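Local structure of CBS domain containing membrane protein (Sphaerobacter thermophilus, 4ESY) at residues W78-S83 and H97-G102. The protein is of unknown function, but its C-terminal part, studied here, carries a tandem pair of CBS domains, modules that in many relatives bind adenosyl nucleotides and regulate partner domains. Sequence-based numbering, arbitrary orientation.
Sequences WIYEAS and HLFETG
Where the turn 78-83 packs on the last turns of helix 92-102, the nearest CA atoms of the two segments, those of I79 and F99, are 8.1 Å apart; W78 O accepts from both E81 N and A82 N, which coils the turn tightly, and A82 is the N-cap of helix 83-86. No direct hydrogen bond links 78-83 to 97-102, so side chains and one water make the junction. F99 loses the most surface to the other segment and touches three of its residues, I79, Y80 and S83. With CG beside its own backbone N and anti to the carbonyl carbon, its ring reaches across to the turn, where I79 CD1 sits over one face, 4.1 Å from the centroid and 12° off the normal, a CH-pi contact. In I79, CG1 is anti to the backbone N (chi1 -162°), which sets it against F99 CZ, and CD1 also presses on L98 CB at 3.4 Å, tighter than usual van der Waals contact. At the rim of the F99 ring, S83 CB lies 3.8 Å from CZ. The edge of F99 is turned to the face of Y80 in an offset edge-to-face pair, planes at 65° and centroids 5.7 Å apart. Both segments lie in the partly helical connection that follows strand 61-64 in this tandem-CBS chain, probably part of the link between the two CBS motifs; Y80 also touches A41 and L45, and G102 bonds through its backbone to D38, tying this connection to helix 37-46. An alanine at F99 would remove the ring that I79, Y80 and S83 share and would probably loosen the turn against the helix. At the far end of Y80, OH lies 3.4 Å from G102 CA; a CB there would clash with the hydroxyl, so glycine permits the close approach. One water, in the plane of the Y80 ring, joins OH to F99 O, donating to the carbonyl at 2.6 Å.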
# COMPACT_ATOMS: atom_id res chain seq x y z
N TRP B 78 9.84 -6.25 9.90
CA TRP B 78 9.95 -5.08 10.79
C TRP B 78 11.27 -5.06 11.56
O TRP B 78 11.72 -4.00 11.99
CB TRP B 78 8.78 -5.01 11.80
CG TRP B 78 8.37 -3.60 12.08
CD1 TRP B 78 8.24 -2.59 11.16
CD2 TRP B 78 8.12 -3.01 13.37
NE1 TRP B 78 7.88 -1.42 11.80
CE2 TRP B 78 7.80 -1.65 13.16
CE3 TRP B 78 8.12 -3.51 14.68
CZ2 TRP B 78 7.49 -0.77 14.21
CZ3 TRP B 78 7.80 -2.64 15.73
CH2 TRP B 78 7.48 -1.29 15.48
N ILE B 79 11.89 -6.23 11.72
CA ILE B 79 13.17 -6.31 12.39
C ILE B 79 14.22 -5.38 11.75
O ILE B 79 15.10 -4.84 12.44
CB ILE B 79 13.68 -7.75 12.46
CG1 ILE B 79 14.74 -7.83 13.51
CG2 ILE B 79 14.24 -8.26 11.09
CD1 ILE B 79 15.08 -9.22 13.85
N TYR B 80 14.11 -5.16 10.44
CA TYR B 80 15.05 -4.27 9.74
C TYR B 80 14.71 -2.78 9.91
O TYR B 80 15.55 -1.91 9.66
CB TYR B 80 15.16 -4.64 8.23
CG TYR B 80 15.71 -6.05 8.04
CD1 TYR B 80 17.08 -6.30 8.18
CD2 TYR B 80 14.88 -7.11 7.71
CE1 TYR B 80 17.58 -7.57 8.04
CE2 TYR B 80 15.38 -8.40 7.56
CZ TYR B 80 16.72 -8.61 7.72
OH TYR B 80 17.22 -9.88 7.58
N GLU B 81 13.49 -2.48 10.35
CA GLU B 81 13.12 -1.07 10.60
C GLU B 81 13.18 -0.66 12.06
O GLU B 81 13.45 0.50 12.37
CB GLU B 81 11.68 -0.80 10.14
CG GLU B 81 11.42 -1.05 8.68
CD GLU B 81 10.03 -0.56 8.23
OE1 GLU B 81 9.14 -1.40 8.06
OE2 GLU B 81 9.83 0.65 8.02
N ALA B 82 12.89 -1.59 12.96
CA ALA B 82 12.68 -1.22 14.35
C ALA B 82 13.14 -2.32 15.28
O ALA B 82 12.36 -2.76 16.09
CB ALA B 82 11.18 -0.96 14.59
N SER B 83 14.40 -2.76 15.14
CA SER B 83 14.86 -3.87 15.99
C SER B 83 14.84 -3.52 17.48
O SER B 83 14.56 -4.38 18.31
CB SER B 83 16.26 -4.36 15.58
OG SER B 83 17.18 -3.29 15.57
N HIS B 97 19.40 -14.13 16.21
CA HIS B 97 19.15 -15.31 15.40
C HIS B 97 18.32 -14.99 14.13
O HIS B 97 18.54 -15.56 13.04
CB HIS B 97 18.46 -16.38 16.24
CG HIS B 97 18.12 -17.61 15.47
ND1 HIS B 97 19.08 -18.43 14.92
CD2 HIS B 97 16.93 -18.12 15.10
CE1 HIS B 97 18.49 -19.41 14.27
NE2 HIS B 97 17.18 -19.25 14.36
N LEU B 98 17.36 -14.08 14.29
CA LEU B 98 16.62 -13.59 13.14
C LEU B 98 17.54 -12.91 12.13
O LEU B 98 17.47 -13.19 10.93
CB LEU B 98 15.52 -12.63 13.60
CG LEU B 98 14.42 -13.31 14.42
CD1 LEU B 98 13.36 -12.28 14.83
CD2 LEU B 98 13.82 -14.48 13.63
N PHE B 99 18.40 -12.01 12.59
CA PHE B 99 19.39 -11.40 11.71
C PHE B 99 20.30 -12.42 11.01
O PHE B 99 20.60 -12.27 9.82
CB PHE B 99 20.23 -10.35 12.43
CG PHE B 99 19.51 -9.06 12.69
CD1 PHE B 99 18.82 -8.41 11.67
CD2 PHE B 99 19.48 -8.51 13.98
CE1 PHE B 99 18.14 -7.21 11.92
CE2 PHE B 99 18.81 -7.31 14.24
CZ PHE B 99 18.13 -6.65 13.21
N GLU B 100 20.74 -13.43 11.77
CA GLU B 100 21.59 -14.49 11.24
C GLU B 100 20.87 -15.19 10.06
O GLU B 100 21.43 -15.40 8.99
CB GLU B 100 21.93 -15.51 12.35
CG GLU B 100 22.77 -14.97 13.50
CD GLU B 100 22.83 -15.90 14.74
OE1 GLU B 100 23.40 -15.49 15.78
OE2 GLU B 100 22.33 -17.05 14.68
N THR B 101 19.61 -15.53 10.28
CA THR B 101 18.79 -16.17 9.27
C THR B 101 18.65 -15.29 8.03
O THR B 101 18.71 -15.79 6.91
CB THR B 101 17.41 -16.53 9.84
OG1 THR B 101 17.57 -17.52 10.87
CG2 THR B 101 16.51 -17.13 8.73
N GLY B 102 18.51 -13.98 8.22
CA GLY B 102 18.32 -13.08 7.10
C GLY B 102 19.57 -12.98 6.24
O GLY B 102 19.47 -12.72 5.06
O HOH W 1 19.92 -10.10 8.54